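Local coordinates for XC6422 protein (Xanthomonas campestris, PDB 2FUK) that is a small serine alpha/beta-hydrolase without a lid and probably hydrolyses a substrate that remains to be identified, at residues P45-G50 / F75-V80; I138-P143 / H195-K200. One frame throughout, in Å; residues are numbered along the deposited sequence.

Following the chain from the N terminus, strand 38-43 runs into the loop that holds 45-50, and after helix 56-66 comes strand 71-75, whose last residue opens the segment 75-80. Contact 1 closes this excursion of 24 intervening residues by joining the loops after two neighbouring parallel strands. Contact 2 opens later: 138-143 spans the end of strand 136-140 and the loop after it, and after 51 residues 195-200 returns to it from the loop between strand 186-190 and helix 201-212. The two closures follow in series, neither nesting nor crossing. The centres of contact 1 and contact 2 lie about 16 Å apart, and strand 112-118 runs between strands 38-43 and 136-140 in the sheet.

Contact 1: P45-G50 / F75-V80; sequences PLSTEG and FNFRSV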
loop_
_atom_site.group_PDB
_atom_site.type_symbol
_atom_site.label_atom_id
_atom_site.label_comp_id
_atom_site.label_asym_id
_atom_site.label_seq_id
_atom_site.Cartn_x
_atom_site.Cartn_y
_atom_site.Cartn_z
ATOM N N PRO A 45 -11.640 3.281 17.572
ATOM C CA PRO A 45 -11.339 3.792 18.913
ATOM C C PRO A 45 -12.468 4.574 19.583
ATOM O O PRO A 45 -13.523 4.786 18.985
ATOM C CB PRO A 45 -10.079 4.628 18.678
ATOM C CG PRO A 45 -10.297 5.173 17.315
ATOM C CD PRO A 45 -10.809 3.961 16.561
ATOM N N LEU A 46 -12.234 5.012 20.821
ATOM C CA LEU A 46 -13.256 5.726 21.587
ATOM C C LEU A 46 -14.221 6.594 20.820
ATOM O O LEU A 46 -13.840 7.556 20.146
ATOM C CB LEU A 46 -12.640 6.557 22.712
ATOM C CG LEU A 46 -12.723 5.902 24.098
ATOM C CD1 LEU A 46 -14.109 5.305 24.338
ATOM C CD2 LEU A 46 -11.678 4.824 24.193
ATOM N N SER A 47 -15.494 6.238 20.962
ATOM C CA SER A 47 -16.593 6.926 20.313
ATOM C C SER A 47 -16.728 8.343 20.849
ATOM O O SER A 47 -16.988 9.285 20.098
ATOM C CB SER A 47 -17.897 6.159 20.560
ATOM O OG SER A 47 -17.802 4.804 20.128
ATOM N N THR A 48 -16.544 8.485 22.157
ATOM C CA THR A 48 -16.660 9.782 22.795
ATOM C C THR A 48 -15.541 10.741 22.387
ATOM O O THR A 48 -15.614 11.933 22.690
ATOM C CB THR A 48 -16.720 9.637 24.340
ATOM O OG1 THR A 48 -15.546 8.973 24.820
ATOM C CG2 THR A 48 -17.945 8.820 24.739
ATOM N N GLU A 49 -14.513 10.228 21.707
ATOM C CA GLU A 49 -13.407 11.067 21.234
ATOM C C GLU A 49 -13.295 10.963 19.708
ATOM O O GLU A 49 -14.302 11.045 19.010
ATOM C CB GLU A 49 -12.092 10.667 21.905
ATOM C CG GLU A 49 -11.969 11.151 23.341
ATOM C CD GLU A 49 -13.133 10.722 24.182
ATOM O OE1 GLU A 49 -13.403 9.507 24.213
ATOM O OE2 GLU A 49 -13.790 11.589 24.817
ATOM N N GLY A 50 -12.090 10.760 19.181
ATOM C CA GLY A 50 -11.948 10.685 17.732
ATOM C C GLY A 50 -12.136 9.341 17.039
ATOM O O GLY A 50 -11.403 9.032 16.092
ATOM N N PHE A 75 -17.225 -0.562 10.693
ATOM C CA PHE A 75 -18.543 -0.141 11.140
ATOM C C PHE A 75 -18.447 0.822 12.309
ATOM O O PHE A 75 -17.436 0.869 13.020
ATOM C CB PHE A 75 -19.397 -1.370 11.521
ATOM C CG PHE A 75 -19.048 -1.979 12.855
ATOM C CD1 PHE A 75 -19.773 -1.646 13.997
ATOM C CD2 PHE A 75 -18.011 -2.902 12.965
ATOM C CE1 PHE A 75 -19.473 -2.225 15.233
ATOM C CE2 PHE A 75 -17.701 -3.485 14.187
ATOM C CZ PHE A 75 -18.433 -3.149 15.327
ATOM N N ASN A 76 -19.499 1.612 12.484
ATOM C CA ASN A 76 -19.548 2.561 13.577
ATOM C C ASN A 76 -20.282 1.960 14.768
ATOM O O ASN A 76 -21.370 1.406 14.619
ATOM C CB ASN A 76 -20.264 3.843 13.141
ATOM C CG ASN A 76 -19.388 4.740 12.300
ATOM O OD1 ASN A 76 -18.171 4.716 12.431
ATOM N ND2 ASN A 76 -20.004 5.553 11.446
ATOM N N PHE A 77 -19.664 2.042 15.943
ATOM C CA PHE A 77 -20.291 1.551 17.162
ATOM C C PHE A 77 -21.478 2.468 17.436
ATOM O O PHE A 77 -21.566 3.566 16.881
ATOM C CB PHE A 77 -19.322 1.634 18.346
ATOM C CG PHE A 77 -18.304 0.526 18.393
ATOM C CD1 PHE A 77 -18.701 -0.805 18.429
ATOM C CD2 PHE A 77 -16.941 0.818 18.438
ATOM C CE1 PHE A 77 -17.752 -1.838 18.512
ATOM C CE2 PHE A 77 -15.990 -0.200 18.522
ATOM C CZ PHE A 77 -16.395 -1.532 18.560
ATOM N N ARG A 78 -22.390 2.020 18.290
ATOM C CA ARG A 78 -23.554 2.828 18.629
ATOM C C ARG A 78 -23.139 4.264 19.003
ATOM O O ARG A 78 -22.100 4.477 19.625
ATOM C CB ARG A 78 -24.305 2.183 19.796
ATOM C CG ARG A 78 -23.473 2.041 21.055
ATOM C CD ARG A 78 -24.199 1.217 22.105
ATOM N NE ARG A 78 -24.557 -0.107 21.609
ATOM C CZ ARG A 78 -25.335 -0.957 22.269
ATOM N NH1 ARG A 78 -25.832 -0.609 23.450
ATOM N NH2 ARG A 78 -25.616 -2.147 21.752
ATOM N N SER A 79 -23.971 5.229 18.612
ATOM C CA SER A 79 -23.767 6.655 18.880
ATOM C C SER A 79 -22.787 7.376 17.958
ATOM O O SER A 79 -22.722 8.601 17.973
ATOM C CB SER A 79 -23.338 6.886 20.339
ATOM O OG SER A 79 -21.931 6.830 20.489
ATOM N N VAL A 80 -22.037 6.629 17.152
ATOM C CA VAL A 80 -21.076 7.236 16.235
ATOM C C VAL A 80 -21.661 7.351 14.826
ATOM O O VAL A 80 -22.340 6.440 14.347
ATOM C CB VAL A 80 -19.767 6.419 16.202
ATOM C CG1 VAL A 80 -18.821 6.973 15.144
ATOM C CG2 VAL A 80 -19.105 6.467 17.569
#
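Ser47 carries this contact, its CB pressed against CG2 of Val80 at 3.2 Å, closer than carbons usually pack. CG2 also lies 3.3 Å from Ser47 OG, so one methyl branch meets both side-chain atoms of the serine. With CG1 anti to the backbone N of Val80 (chi1 174°), the other branch, CG2, falls on the side facing Ser47. Ser47 OG lies 3.9 Å from Phe77 CB and oblique to its ring.

Packing is looser at Ser79, whose OG lies 4.1 Å from Ser47 CB and turns back to its own segment. It donates to Arg78 O in a short bond of 2.5 Å, in the carbonyl plane on a lone pair. This partly exposed side continues into Thr48, an exposed residue whose CB points away from 75-80. Two beta turns meet here, type I from Leu46 to Glu49 and type II from Phe77 to Val80.

From within the second turn, Arg78 NE forms a salt bridge with Asp96 OD2 of helix 92-107. The contact thus joins loops that follow parallel strands of the alpha/beta-hydrolase sheet. Phe77 meets His44 and Phe120 edge-to-face, beside the likely nucleophile elbow, and reaches Cys43 on strand 38-43 and Val124 on helix 120-132.

Contact 2: I138-P143 / H195-K200; sequences ISIAPP and HFFHRK
Ile140 and Phe197 make the apolar half of this contact. The branch methyl CG2 of Ile140 meets the far end of the phenyl ring, 3.5 Å from Phe197 CZ and equally near its CE1, with the two side chains crossing at a slant. In Ile140 CG2 stands anti to the backbone N while CG1 is anti to the carbonyl carbon (chi1 -56°), which turns the methyl toward Phe197, met obliquely.

A looser carbon contact joins Ala141 to His195: the alanine CB lies 4.0 Å from His195 CE1, approaching the imidazole obliquely. The His195 CB is not aimed at 138-143; the ring is brought nearer because CG extends anti to the backbone N (chi1 -174°).

One polar bond from outside the segments holds the imidazole: His195 ND1 is hydrogen-bonded to Asp166 OD2. The ring also touches Ser119, consistent with the Ser-His-Asp triad of a serine alpha/beta-hydrolase whose nucleophile sits on a GxSxG elbow. Within 195-200, Lys200 N bonds to Phe197 O at 2.9 Å, closing the type II turn from Phe197 to Lys200; Lys200 is also the N-cap residue before helix 201-212.

Phe118 of strand 112-118 touches Ile140, Ala141, His195 and Phe197. Phe197 also packs on Ile161 and Leu204, so its side chain sits between helix 201-212 and strands 112-118 and 158-163.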
loop_
_atom_site.group_PDB
_atom_site.type_symbol
_atom_site.label_atom_id
_atom_site.label_comp_id
_atom_site.label_asym_id
_atom_site.label_seq_id
_atom_site.Cartn_x
_atom_site.Cartn_y
_atom_site.Cartn_z
ATOM N N ILE A 138 -6.397 -9.244 16.031
ATOM C CA ILE A 138 -5.338 -8.244 15.940
ATOM C C ILE A 138 -5.688 -7.095 16.869
ATOM O O ILE A 138 -6.766 -6.511 16.757
ATOM C CB ILE A 138 -5.199 -7.703 14.506
ATOM C CG1 ILE A 138 -4.826 -8.842 13.559
ATOM C CG2 ILE A 138 -4.142 -6.611 14.460
ATOM C CD1 ILE A 138 -5.080 -8.518 12.106
ATOM N N SER A 139 -4.784 -6.787 17.796
ATOM C CA SER A 139 -5.007 -5.703 18.748
ATOM C C SER A 139 -3.975 -4.610 18.548
ATOM O O SER A 139 -2.789 -4.841 18.741
ATOM C CB SER A 139 -4.896 -6.219 20.187
ATOM O OG SER A 139 -5.745 -7.329 20.398
ATOM N N ILE A 140 -4.429 -3.429 18.156
ATOM C CA ILE A 140 -3.541 -2.299 17.952
ATOM C C ILE A 140 -3.732 -1.366 19.145
ATOM O O ILE A 140 -4.814 -0.826 19.351
ATOM C CB ILE A 140 -3.886 -1.559 16.645
ATOM C CG1 ILE A 140 -3.830 -2.545 15.466
ATOM C CG2 ILE A 140 -2.915 -0.406 16.436
ATOM C CD1 ILE A 140 -4.313 -1.960 14.141
ATOM N N ALA A 141 -2.672 -1.193 19.925
ATOM C CA ALA A 141 -2.701 -0.351 21.111
ATOM C C ALA A 141 -3.789 -0.765 22.102
ATOM O O ALA A 141 -4.638 0.049 22.484
ATOM C CB ALA A 141 -2.877 1.111 20.715
ATOM N N PRO A 142 -3.778 -2.040 22.539
ATOM C CA PRO A 142 -4.802 -2.476 23.496
ATOM C C PRO A 142 -4.652 -1.579 24.712
ATOM O O PRO A 142 -3.572 -1.481 25.279
ATOM C CB PRO A 142 -4.418 -3.927 23.783
ATOM C CG PRO A 142 -2.923 -3.936 23.567
ATOM C CD PRO A 142 -2.777 -3.097 22.319
ATOM N N PRO A 143 -5.736 -0.912 25.121
ATOM C CA PRO A 143 -5.698 -0.008 26.271
ATOM C C PRO A 143 -5.544 -0.629 27.650
ATOM O O PRO A 143 -6.408 -0.455 28.504
ATOM C CB PRO A 143 -7.002 0.769 26.123
ATOM C CG PRO A 143 -7.925 -0.273 25.592
ATOM C CD PRO A 143 -7.085 -0.948 24.523
ATOM N N HIS A 195 0.361 7.257 19.749
ATOM C CA HIS A 195 -0.891 6.520 19.847
ATOM C C HIS A 195 -1.614 6.340 18.515
ATOM O O HIS A 195 -2.191 5.281 18.260
ATOM C CB HIS A 195 -1.832 7.204 20.841
ATOM C CG HIS A 195 -3.087 6.431 21.101
ATOM N ND1 HIS A 195 -3.080 5.174 21.665
ATOM C CD2 HIS A 195 -4.386 6.725 20.851
ATOM C CE1 HIS A 195 -4.320 4.726 21.750
ATOM N NE2 HIS A 195 -5.131 5.648 21.264
ATOM N N PHE A 196 -1.593 7.372 17.673
ATOM C CA PHE A 196 -2.262 7.304 16.378
ATOM C C PHE A 196 -1.284 7.023 15.238
ATOM O O PHE A 196 -1.598 7.232 14.072
ATOM C CB PHE A 196 -3.034 8.600 16.117
ATOM C CG PHE A 196 -4.123 8.858 17.122
ATOM C CD1 PHE A 196 -5.327 8.162 17.059
ATOM C CD2 PHE A 196 -3.928 9.766 18.157
ATOM C CE1 PHE A 196 -6.323 8.368 18.011
ATOM C CE2 PHE A 196 -4.919 9.979 19.116
ATOM C CZ PHE A 196 -6.115 9.280 19.044
ATOM N N PHE A 197 -0.095 6.548 15.588
ATOM C CA PHE A 197 0.914 6.203 14.586
ATOM C C PHE A 197 1.170 7.308 13.572
ATOM O O PHE A 197 1.224 7.059 12.363
ATOM C CB PHE A 197 0.499 4.923 13.856
ATOM C CG PHE A 197 0.284 3.748 14.774
ATOM C CD1 PHE A 197 -0.872 3.646 15.541
ATOM C CD2 PHE A 197 1.274 2.778 14.918
ATOM C CE1 PHE A 197 -1.036 2.600 16.445
ATOM C CE2 PHE A 197 1.120 1.724 15.818
ATOM C CZ PHE A 197 -0.034 1.635 16.584
ATOM N N HIS A 198 1.320 8.530 14.076
ATOM C CA HIS A 198 1.580 9.700 13.245
ATOM C C HIS A 198 2.841 9.480 12.416
ATOM O O HIS A 198 3.914 9.197 12.959
ATOM C CB HIS A 198 1.753 10.935 14.137
ATOM C CG HIS A 198 2.107 12.186 13.393
ATOM N ND1 HIS A 198 1.165 12.991 12.789
ATOM C CD2 HIS A 198 3.304 12.777 13.172
ATOM C CE1 HIS A 198 1.768 14.028 12.233
ATOM N NE2 HIS A 198 3.067 13.920 12.451
ATOM N N ARG A 199 2.694 9.613 11.099
ATOM C CA ARG A 199 3.791 9.437 10.149
ATOM C C ARG A 199 4.439 8.061 10.299
ATOM O O ARG A 199 5.619 7.860 10.003
ATOM C CB ARG A 199 4.816 10.561 10.330
ATOM C CG ARG A 199 4.245 11.958 10.055
ATOM C CD ARG A 199 3.799 12.111 8.602
ATOM N NE ARG A 199 3.267 13.438 8.286
ATOM C CZ ARG A 199 2.009 13.828 8.494
ATOM N NH1 ARG A 199 1.637 15.062 8.166
ATOM N NH2 ARG A 199 1.122 12.998 9.028
ATOM N N LYS A 200 3.642 7.105 10.759
ATOM C CA LYS A 200 4.111 5.739 10.947
ATOM C C LYS A 200 3.080 4.745 10.422
ATOM O O LYS A 200 3.179 3.552 10.695
ATOM C CB LYS A 200 4.361 5.461 12.433
ATOM C CG LYS A 200 5.606 6.109 13.001
ATOM C CD LYS A 200 6.859 5.378 12.554
ATOM C CE LYS A 200 8.074 5.958 13.265
ATOM N NZ LYS A 200 9.313 5.172 13.030
#